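Local coordinates for Rubredoxin\:oxygen oxidoreductase (Desulfovibrio gigas, PDB 1E5D), which catalyses the four-electron reduction of one oxygen molecule to two water molecules, using a flavin mononucleotide and a diiron centre, at residues F167-A172 with H226-R231; T185-M190 with C236-Q241; S311-N316 with S348-K353. All coordinates share one frame; numbering follows the deposited sequence.

How the interactions relate
Interactions 1 and 2 form one continuous region of the metallo-beta-lactamase domain, their centres about 9 Å apart. Met190 joins them, with its CG 3.5 Å from Gln169 CG and its SD 3.8 Å from Phe230 CZ. Interaction 1 reaches the diiron centre through His226; interaction 2 packs helices further out, the Met190 side chain lying about 14 Å from the metal cluster. Interaction 3 belongs to the flavodoxin-like domain, its centre about 42 Å from that of interaction 1, and holds that domain's flavin. The His226 side chain is nevertheless about 10 Å from a bound flavin mononucleotide, which, as in this family's head-to-tail dimers, probably comes from the partner subunit.

Interaction 1. Residues F167-A172 with H226-R231; sequences FGQNIA and HGVIFR. With FEO (mu-oxo-diiron), chain D.
Gln169 and Gly227 pass with CA atoms 4.8 Å apart on chains running 112° to one another, joined by a backbone bond from Gln169 N to His226 O. Both loops belong to the metallo-beta-lactamase fold, leaving the neighbouring parallel strands 160-164 and 221-224 near the diiron centre. Gln169 suits its place because one flat amide offers both a donor and an acceptor. Its chain bends at chi2 (74°), and the carboxamide then pairs with Val228 much as a peptide would: OE1 accepts from Val228 N (2.8 Å) on an in-plane lone pair, while NE2 donates to Val228 O (3.2 Å). The other NE2 hydrogen goes to Phe167 O (2.9 Å), so three bonds fix the amide's rotation. Gly227 has positive phi, and a CB here would run into Gln169 OE1, which lies 3.3 Å from the Gly227 CA. Phe230 meets the amide tip to tip, the planes 80° apart, and carries Phe167 O at its ring edge, 3.3 Å from CE2. Beyond this knot His226 turns to the metal; its ND1 bonds to Thr34 O, while Asp83 and Asp165 hold the same iron, FE1, which His226 NE2 binds at 2.0 Å.

Interaction 2. Residues T185-M190 with C236-Q241; sequences TLERAM and CTFAVQ
The Phe238 ring meets Leu186, Glu187 and Met190 obliquely, all three gathering round its far corner, where CE2 and CZ are the atoms touched. Glu187 CG is 3.9 Å from Phe238 CZ, and the Glu187 chain crosses the ring at about a right angle, its carboxylate standing nearly perpendicular to the ring plane. Met190 SD approaches CE2 to 4.0 Å and lies 5.1 Å from the centroid of the Phe238 ring, 61° off the normal, a Met-aromatic contact made from an oblique direction. Leu186 CD2 completes the group at 4.2 Å from Phe238 CE2. The CB of Phe238 already points toward the other helix, and CG, anti to the backbone N (chi1 177°), continues from it.

The two helices, 183-198 and 233-248, pack side by side on the outer face of the six-stranded sheet in the alpha-beta/beta-alpha sandwich of the metallo-beta-lactamase fold. Their short segments run in broadly the same direction, with a signed crossing angle of -36°, and their axes come no closer than 11.7 Å. At such a separation the backbones stay apart, and long side chains are needed to bridge the gap: an aromatic ring from one helix, a flexible thioether from the other. Phe230 of strand 230-231 touches Leu186, Met190 and Ala239, so the sheet supplies a third apolar wall.

Ala239 is small enough to let the methionine in close. Met190 bends at chi3, and its CE methyl comes 3.9 Å from Ala239 CA. Glu187 is suited to the more open margin: its CB and CG methylenes pack against the ring, while OE2 turns to polar partners, taking a hydrogen bond with Tyr246 OH and a salt bridge with Arg191.

Interaction 3. Residues S311-N316 with S348-K353; sequences SPTHNN and SGESTK. With FMN (flavin mononucleotide), chain C.
Thr313 and Ser351 join two flavin-binding loops of the flavodoxin-like domain, one following strand 306-310 and the other leading into helix 350-361. Thr313 OG1 accepts the bond from Ser351 N at 3.0 Å, taking up an N-H in the first turn of that helix. Ser351 answers with its hydroxyl: chi1 of 60° sets OG between the backbone N and the carbonyl carbon, and from there it donates to Ser311 O (2.9 Å), tilted from the carbonyl plane. Threonine serves two sides at once here, because while OG1 faces the helix its CG2 methyl packs 3.4 Å from FMN N3.

At the outer end, Asn316 and Glu350 lie side by side, pointing the same way with their planes 70° apart. Asn316 ND2 donates to the syn side of Glu350 OE2 (3.1 Å). Arg333 of the second subunit bonds to Asn316 OD1, and its Tyr328 packs on His314.

The flavin is read mainly by backbone. Asn315 N donates to FMN N5 at 3.0 Å and Asn316 N to FMN O4 at 2.8 Å; both asparagines have positive phi, a conformation this residue type tolerates well. Thr313 O takes a bond from the ribityl O2'. On the other loop, FMN N3 donates to Ser348 OG over a distance so short that its exact value is doubtful, and Gly349 N reaches FMN O2 at 3.3 Å. Donors at N5, O4 and O2 would be expected to influence the flavin's electron affinity.

In the parallel five-stranded sheet, Ser311 and Thr313 prolong the pairing of the central strand 306-310 with strand 338-345 through backbone hydrogen bonds to Phe342 and Ser344, while their bonds to Ser351 tie the same loop to the start of helix 350-361.

Interaction 1. Residues F167-A172 with H226-R231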
loop_
_atom_site.group_PDB
_atom_site.type_symbol
_atom_site.label_atom_id
_atom_site.label_comp_id
_atom_site.label_asym_id
_atom_site.label_seq_id
_atom_site.Cartn_x
_atom_site.Cartn_y
_atom_site.Cartn_z
ATOM N N PHE A 167 2.950 3.875 27.313
ATOM C CA PHE A 167 2.279 5.102 27.719
ATOM C C PHE A 167 2.756 6.266 26.857
ATOM O O PHE A 167 2.321 7.405 27.018
ATOM C CB PHE A 167 2.501 5.433 29.202
ATOM C CG PHE A 167 1.983 4.323 30.107
ATOM C CD1 PHE A 167 0.641 3.972 30.068
ATOM C CD2 PHE A 167 2.830 3.652 30.971
ATOM C CE1 PHE A 167 0.151 2.963 30.876
ATOM C CE2 PHE A 167 2.345 2.640 31.778
ATOM C CZ PHE A 167 1.007 2.295 31.730
ATOM N N GLY A 168 3.666 5.942 25.939
ATOM C CA GLY A 168 4.202 6.946 25.043
ATOM C C GLY A 168 3.125 7.493 24.133
ATOM O O GLY A 168 2.113 6.883 23.806
ATOM N N GLN A 169 3.324 8.722 23.672
ATOM C CA GLN A 169 2.408 9.241 22.666
ATOM C C GLN A 169 3.243 10.069 21.699
ATOM O O GLN A 169 4.198 10.716 22.124
ATOM C CB GLN A 169 1.283 10.071 23.266
ATOM C CG GLN A 169 1.129 10.037 24.772
ATOM C CD GLN A 169 2.206 10.838 25.476
ATOM O OE1 GLN A 169 2.526 11.969 25.124
ATOM N NE2 GLN A 169 2.794 10.240 26.503
ATOM N N ASN A 170 2.905 10.058 20.417
ATOM C CA ASN A 170 3.651 10.916 19.491
ATOM C C ASN A 170 3.110 12.336 19.519
ATOM O O ASN A 170 2.230 12.705 18.747
ATOM C CB ASN A 170 3.585 10.301 18.091
ATOM C CG ASN A 170 4.485 9.077 18.037
ATOM O OD1 ASN A 170 4.143 8.061 17.443
ATOM N ND2 ASN A 170 5.642 9.196 18.672
ATOM N N ILE A 171 3.625 13.154 20.425
ATOM C CA ILE A 171 3.260 14.557 20.500
ATOM C C ILE A 171 4.508 15.429 20.605
ATOM O O ILE A 171 5.248 15.329 21.590
ATOM C CB ILE A 171 2.364 14.859 21.713
ATOM C CG1 ILE A 171 1.012 14.151 21.677
ATOM C CG2 ILE A 171 2.181 16.361 21.872
ATOM C CD1 ILE A 171 0.094 14.580 22.800
ATOM N N ALA A 172 4.730 16.266 19.596
ATOM C CA ALA A 172 5.859 17.201 19.646
ATOM C C ALA A 172 5.315 18.558 20.079
ATOM O O ALA A 172 4.451 19.098 19.385
ATOM C CB ALA A 172 6.588 17.301 18.323
ATOM N N HIS A 226 8.479 8.662 24.368
ATOM C CA HIS A 226 7.899 9.577 23.411
ATOM C C HIS A 226 6.740 10.374 23.989
ATOM O O HIS A 226 5.827 9.820 24.602
ATOM C CB HIS A 226 7.358 8.822 22.177
ATOM C CG HIS A 226 8.324 7.813 21.640
ATOM N ND1 HIS A 226 9.557 8.155 21.132
ATOM C CD2 HIS A 226 8.245 6.469 21.542
ATOM C CE1 HIS A 226 10.184 7.063 20.742
ATOM N NE2 HIS A 226 9.414 6.020 20.977
ATOM N N GLY A 227 6.760 11.685 23.752
ATOM C CA GLY A 227 5.613 12.491 24.138
ATOM C C GLY A 227 5.778 13.073 25.527
ATOM O O GLY A 227 6.890 13.138 26.061
ATOM N N VAL A 228 4.653 13.499 26.101
ATOM C CA VAL A 228 4.700 14.220 27.368
ATOM C C VAL A 228 4.793 13.276 28.558
ATOM O O VAL A 228 4.487 12.092 28.484
ATOM C CB VAL A 228 3.474 15.135 27.547
ATOM C CG1 VAL A 228 3.469 16.201 26.464
ATOM C CG2 VAL A 228 2.199 14.314 27.519
ATOM N N ILE A 229 5.239 13.861 29.663
ATOM C CA ILE A 229 5.325 13.133 30.921
ATOM C C ILE A 229 4.002 13.177 31.667
ATOM O O ILE A 229 3.358 14.230 31.710
ATOM C CB ILE A 229 6.439 13.732 31.797
ATOM C CG1 ILE A 229 7.840 13.384 31.284
ATOM C CG2 ILE A 229 6.261 13.324 33.248
ATOM C CD1 ILE A 229 8.863 14.463 31.576
ATOM N N PHE A 230 3.587 12.056 32.244
ATOM C CA PHE A 230 2.363 12.046 33.046
ATOM C C PHE A 230 2.672 12.541 34.453
ATOM O O PHE A 230 3.357 11.856 35.218
ATOM C CB PHE A 230 1.739 10.648 33.078
ATOM C CG PHE A 230 1.165 10.257 31.719
ATOM C CD1 PHE A 230 -0.110 10.652 31.361
ATOM C CD2 PHE A 230 1.919 9.510 30.831
ATOM C CE1 PHE A 230 -0.631 10.318 30.124
ATOM C CE2 PHE A 230 1.405 9.177 29.591
ATOM C CZ PHE A 230 0.133 9.584 29.237
ATOM N N ARG A 231 2.171 13.732 34.758
ATOM C CA ARG A 231 2.495 14.388 36.025
ATOM C C ARG A 231 1.298 14.443 36.958
ATOM O O ARG A 231 0.307 15.119 36.704
ATOM C CB ARG A 231 3.017 15.789 35.735
ATOM C CG ARG A 231 3.432 16.635 36.926
ATOM C CD ARG A 231 3.039 18.073 36.651
ATOM N NE ARG A 231 4.143 18.950 36.298
ATOM C CZ ARG A 231 4.038 20.001 35.497
ATOM N NH1 ARG A 231 2.874 20.318 34.948
ATOM N NH2 ARG A 231 5.092 20.758 35.227
HETATM FE FE1 FEO D . 10.190 4.163 20.809
HETATM FE FE2 FEO D . 9.856 0.847 20.375
HETATM O O FEO D . 11.073 2.743 20.294
HETATM O O HOH W 1 12.080 4.666 22.254
#

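Interaction 2. Residues T185-M190 with C236-Q241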
loop_
_atom_site.group_PDB
_atom_site.type_symbol
_atom_site.label_atom_id
_atom_site.label_comp_id
_atom_site.label_asym_id
_atom_site.label_seq_id
_atom_site.Cartn_x
_atom_site.Cartn_y
_atom_site.Cartn_z
ATOM N N THR A 185 -6.713 15.818 23.175
ATOM C CA THR A 185 -5.508 15.690 22.353
ATOM C C THR A 185 -4.643 14.549 22.880
ATOM O O THR A 185 -4.220 13.648 22.160
ATOM C CB THR A 185 -4.692 16.990 22.322
ATOM O OG1 THR A 185 -5.508 18.057 21.818
ATOM C CG2 THR A 185 -3.513 16.851 21.369
ATOM N N LEU A 186 -4.401 14.620 24.183
ATOM C CA LEU A 186 -3.552 13.633 24.831
ATOM C C LEU A 186 -4.087 12.225 24.628
ATOM O O LEU A 186 -3.320 11.300 24.362
ATOM C CB LEU A 186 -3.426 13.940 26.326
ATOM C CG LEU A 186 -2.710 12.878 27.162
ATOM C CD1 LEU A 186 -1.330 12.613 26.574
ATOM C CD2 LEU A 186 -2.639 13.300 28.616
ATOM N N GLU A 187 -5.403 12.078 24.772
ATOM C CA GLU A 187 -6.003 10.750 24.704
ATOM C C GLU A 187 -5.941 10.177 23.291
ATOM O O GLU A 187 -5.602 9.004 23.110
ATOM C CB GLU A 187 -7.453 10.774 25.189
ATOM C CG GLU A 187 -7.965 9.412 25.650
ATOM C CD GLU A 187 -8.556 8.605 24.505
ATOM O OE1 GLU A 187 -9.166 9.265 23.632
ATOM O OE2 GLU A 187 -8.377 7.372 24.469
ATOM N N ARG A 188 -6.307 10.990 22.311
ATOM C CA ARG A 188 -6.316 10.516 20.928
ATOM C C ARG A 188 -4.934 10.012 20.546
ATOM O O ARG A 188 -4.764 8.976 19.910
ATOM C CB ARG A 188 -6.784 11.636 20.007
ATOM C CG ARG A 188 -6.723 11.316 18.526
ATOM C CD ARG A 188 -7.427 10.017 18.168
ATOM N NE ARG A 188 -6.971 9.475 16.894
ATOM C CZ ARG A 188 -7.720 9.121 15.863
ATOM N NH1 ARG A 188 -9.040 9.241 15.915
ATOM N NH2 ARG A 188 -7.151 8.639 14.765
ATOM N N ALA A 189 -3.902 10.747 20.955
ATOM C CA ALA A 189 -2.538 10.347 20.612
ATOM C C ALA A 189 -2.115 9.086 21.352
ATOM O O ALA A 189 -1.323 8.270 20.874
ATOM C CB ALA A 189 -1.576 11.488 20.910
ATOM N N MET A 190 -2.650 8.904 22.563
ATOM C CA MET A 190 -2.285 7.682 23.278
ATOM C C MET A 190 -2.830 6.450 22.570
ATOM O O MET A 190 -2.153 5.438 22.410
ATOM C CB MET A 190 -2.821 7.726 24.700
ATOM C CG MET A 190 -2.041 8.683 25.596
ATOM S SD MET A 190 -2.934 8.849 27.162
ATOM C CE MET A 190 -2.813 7.149 27.727
ATOM N N CYS A 236 -1.410 9.814 36.082
ATOM C CA CYS A 236 -0.854 8.469 35.942
ATOM C C CYS A 236 -1.946 7.419 35.991
ATOM O O CYS A 236 -1.828 6.346 35.398
ATOM C CB CYS A 236 0.198 8.263 37.037
ATOM S SG CYS A 236 1.613 9.373 36.778
ATOM N N THR A 237 -3.030 7.728 36.704
ATOM C CA THR A 237 -4.100 6.733 36.821
ATOM C C THR A 237 -4.897 6.711 35.525
ATOM O O THR A 237 -5.305 5.651 35.051
ATOM C CB THR A 237 -5.004 6.999 38.032
ATOM O OG1 THR A 237 -4.260 6.754 39.240
ATOM C CG2 THR A 237 -6.184 6.036 38.057
ATOM N N PHE A 238 -5.080 7.901 34.974
ATOM C CA PHE A 238 -5.653 8.051 33.641
ATOM C C PHE A 238 -4.912 7.162 32.643
ATOM O O PHE A 238 -5.541 6.336 31.973
ATOM C CB PHE A 238 -5.591 9.511 33.222
ATOM C CG PHE A 238 -6.095 9.817 31.826
ATOM C CD1 PHE A 238 -7.442 9.743 31.520
ATOM C CD2 PHE A 238 -5.206 10.184 30.830
ATOM C CE1 PHE A 238 -7.896 10.037 30.244
ATOM C CE2 PHE A 238 -5.653 10.481 29.556
ATOM C CZ PHE A 238 -7.002 10.411 29.257
ATOM N N ALA A 239 -3.592 7.313 32.544
ATOM C CA ALA A 239 -2.791 6.536 31.609
ATOM C C ALA A 239 -3.065 5.039 31.722
ATOM O O ALA A 239 -3.315 4.349 30.728
ATOM C CB ALA A 239 -1.296 6.776 31.811
ATOM N N VAL A 240 -3.003 4.534 32.952
ATOM C CA VAL A 240 -3.155 3.105 33.194
ATOM C C VAL A 240 -4.590 2.646 32.973
ATOM O O VAL A 240 -4.812 1.553 32.457
ATOM C CB VAL A 240 -2.722 2.739 34.627
ATOM C CG1 VAL A 240 -3.172 1.329 34.971
ATOM C CG2 VAL A 240 -1.221 2.891 34.757
ATOM N N GLN A 241 -5.541 3.488 33.363
ATOM C CA GLN A 241 -6.941 3.237 33.064
ATOM C C GLN A 241 -7.099 2.900 31.582
ATOM O O GLN A 241 -7.555 1.838 31.181
ATOM C CB GLN A 241 -7.765 4.474 33.391
ATOM C CG GLN A 241 -8.697 4.414 34.581
ATOM C CD GLN A 241 -9.616 5.629 34.615
ATOM O OE1 GLN A 241 -9.897 6.252 33.590
ATOM N NE2 GLN A 241 -10.082 5.966 35.813
#

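Interaction 3. Residues S311-N316 with S348-K353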
loop_
_atom_site.group_PDB
_atom_site.type_symbol
_atom_site.label_atom_id
_atom_site.label_comp_id
_atom_site.label_asym_id
_atom_site.label_seq_id
_atom_site.Cartn_x
_atom_site.Cartn_y
_atom_site.Cartn_z
ATOM N N SER A 311 -13.774 -3.910 -1.815
ATOM C CA SER A 311 -12.850 -3.803 -2.931
ATOM C C SER A 311 -13.479 -4.406 -4.184
ATOM O O SER A 311 -14.168 -5.421 -4.143
ATOM C CB SER A 311 -11.520 -4.492 -2.645
ATOM O OG SER A 311 -10.739 -4.543 -3.827
ATOM N N PRO A 312 -13.229 -3.764 -5.312
ATOM C CA PRO A 312 -13.637 -4.379 -6.576
ATOM C C PRO A 312 -12.698 -5.533 -6.870
ATOM O O PRO A 312 -11.634 -5.655 -6.270
ATOM C CB PRO A 312 -13.435 -3.246 -7.581
ATOM C CG PRO A 312 -12.345 -2.414 -6.986
ATOM C CD PRO A 312 -12.573 -2.467 -5.493
ATOM N N THR A 313 -13.041 -6.419 -7.799
ATOM C CA THR A 313 -12.041 -7.437 -8.129
ATOM C C THR A 313 -11.024 -6.882 -9.114
ATOM O O THR A 313 -11.328 -6.429 -10.213
ATOM C CB THR A 313 -12.696 -8.697 -8.717
ATOM O OG1 THR A 313 -13.582 -9.222 -7.721
ATOM C CG2 THR A 313 -11.633 -9.741 -8.997
ATOM N N HIS A 314 -9.758 -6.923 -8.707
ATOM C CA HIS A 314 -8.701 -6.459 -9.595
ATOM C C HIS A 314 -7.759 -7.626 -9.866
ATOM O O HIS A 314 -7.131 -8.094 -8.921
ATOM C CB HIS A 314 -7.951 -5.279 -8.983
ATOM C CG HIS A 314 -6.864 -4.729 -9.850
ATOM N ND1 HIS A 314 -5.526 -4.853 -9.558
ATOM C CD2 HIS A 314 -6.918 -4.051 -11.022
ATOM C CE1 HIS A 314 -4.808 -4.275 -10.502
ATOM N NE2 HIS A 314 -5.629 -3.772 -11.412
ATOM N N ASN A 315 -7.706 -8.051 -11.122
ATOM C CA ASN A 315 -6.858 -9.179 -11.500
ATOM C C ASN A 315 -7.027 -10.358 -10.548
ATOM O O ASN A 315 -6.077 -10.792 -9.897
ATOM C CB ASN A 315 -5.396 -8.731 -11.565
ATOM C CG ASN A 315 -5.180 -7.685 -12.642
ATOM O OD1 ASN A 315 -5.784 -7.699 -13.714
ATOM N ND2 ASN A 315 -4.285 -6.753 -12.345
ATOM N N ASN A 316 -8.251 -10.868 -10.459
ATOM C CA ASN A 316 -8.535 -12.082 -9.701
ATOM C C ASN A 316 -8.289 -11.929 -8.212
ATOM O O ASN A 316 -8.207 -12.921 -7.493
ATOM C CB ASN A 316 -7.688 -13.240 -10.264
ATOM C CG ASN A 316 -8.055 -13.427 -11.735
ATOM O OD1 ASN A 316 -7.221 -13.275 -12.621
ATOM N ND2 ASN A 316 -9.331 -13.733 -11.958
ATOM N N SER A 348 -14.765 -12.666 -12.837
ATOM C CA SER A 348 -14.286 -13.685 -11.903
ATOM C C SER A 348 -14.884 -13.462 -10.520
ATOM O O SER A 348 -15.348 -14.425 -9.902
ATOM C CB SER A 348 -12.763 -13.719 -11.865
ATOM O OG SER A 348 -12.172 -12.446 -11.786
ATOM N N GLY A 349 -14.910 -12.227 -10.026
ATOM C CA GLY A 349 -15.608 -11.921 -8.794
ATOM C C GLY A 349 -14.982 -12.421 -7.512
ATOM O O GLY A 349 -15.698 -12.629 -6.523
ATOM N N GLU A 350 -13.667 -12.631 -7.444
ATOM C CA GLU A 350 -13.053 -13.134 -6.228
ATOM C C GLU A 350 -13.030 -12.177 -5.042
ATOM O O GLU A 350 -12.834 -12.666 -3.924
ATOM C CB GLU A 350 -11.577 -13.512 -6.500
ATOM C CG GLU A 350 -11.417 -14.745 -7.367
ATOM C CD GLU A 350 -11.160 -14.398 -8.819
ATOM O OE1 GLU A 350 -11.719 -13.383 -9.286
ATOM O OE2 GLU A 350 -10.404 -15.150 -9.468
ATOM N N SER A 351 -13.158 -10.871 -5.199
ATOM C CA SER A 351 -12.823 -9.938 -4.124
ATOM C C SER A 351 -13.588 -10.213 -2.839
ATOM O O SER A 351 -12.994 -10.266 -1.759
ATOM C CB SER A 351 -13.041 -8.483 -4.560
ATOM O OG SER A 351 -14.387 -8.233 -4.921
ATOM N N THR A 352 -14.897 -10.410 -2.922
ATOM C CA THR A 352 -15.623 -10.552 -1.653
ATOM C C THR A 352 -15.273 -11.877 -1.002
ATOM O O THR A 352 -15.204 -12.006 0.218
ATOM C CB THR A 352 -17.135 -10.420 -1.864
ATOM O OG1 THR A 352 -17.541 -11.298 -2.915
ATOM C CG2 THR A 352 -17.462 -9.002 -2.315
ATOM N N LYS A 353 -15.034 -12.875 -1.846
ATOM C CA LYS A 353 -14.561 -14.163 -1.351
ATOM C C LYS A 353 -13.295 -13.963 -0.527
ATOM O O LYS A 353 -13.158 -14.393 0.620
ATOM C CB LYS A 353 -14.292 -15.090 -2.531
ATOM C CG LYS A 353 -14.718 -16.529 -2.320
ATOM C CD LYS A 353 -15.865 -16.887 -3.265
ATOM C CE LYS A 353 -15.857 -18.362 -3.641
ATOM N NZ LYS A 353 -16.227 -18.606 -5.062
HETATM N N1 FMN C . -13.307 -8.045 -12.684
HETATM C C2 FMN C . -13.234 -9.354 -12.483
HETATM O O2 FMN C . -14.208 -10.052 -12.405
HETATM N N3 FMN C . -11.985 -10.015 -12.335
HETATM C C4 FMN C . -10.821 -9.407 -12.768
HETATM O O4 FMN C . -9.776 -10.005 -12.593
HETATM C C4A FMN C . -10.901 -7.979 -13.038
HETATM N N5 FMN C . -9.776 -7.231 -13.102
HETATM C C5A FMN C . -9.912 -5.986 -13.668
HETATM C C6 FMN C . -8.731 -5.226 -13.870
HETATM C C7 FMN C . -8.790 -3.890 -14.186
HETATM C C7M FMN C . -7.543 -3.051 -14.102
HETATM C C8 FMN C . -10.077 -3.229 -14.277
HETATM C C8M FMN C . -10.168 -1.829 -14.840
HETATM C C9 FMN C . -11.238 -4.016 -14.277
HETATM C C9A FMN C . -11.163 -5.317 -13.775
HETATM N N10 FMN C . -12.310 -6.063 -13.365
HETATM C C10 FMN C . -12.215 -7.357 -13.077
HETATM C "C1'" FMN C . -13.629 -5.406 -13.520
HETATM C "C2'" FMN C . -13.952 -4.516 -12.292
HETATM O "O2'" FMN C . -14.001 -5.310 -11.113
HETATM C "C3'" FMN C . -15.318 -3.913 -12.581
HETATM O "O3'" FMN C . -15.095 -2.846 -13.498
HETATM C "C4'" FMN C . -15.954 -3.348 -11.308
HETATM O "O4'" FMN C . -17.227 -2.760 -11.621
HETATM C "C5'" FMN C . -14.997 -2.320 -10.746
HETATM O "O5'" FMN C . -15.624 -1.696 -9.448
HETATM P P FMN C . -15.255 -0.289 -8.994
HETATM O O1P FMN C . -15.594 -0.226 -7.504
HETATM O O2P FMN C . -13.944 0.049 -9.326
HETATM O O3P FMN C . -16.095 0.678 -9.694
#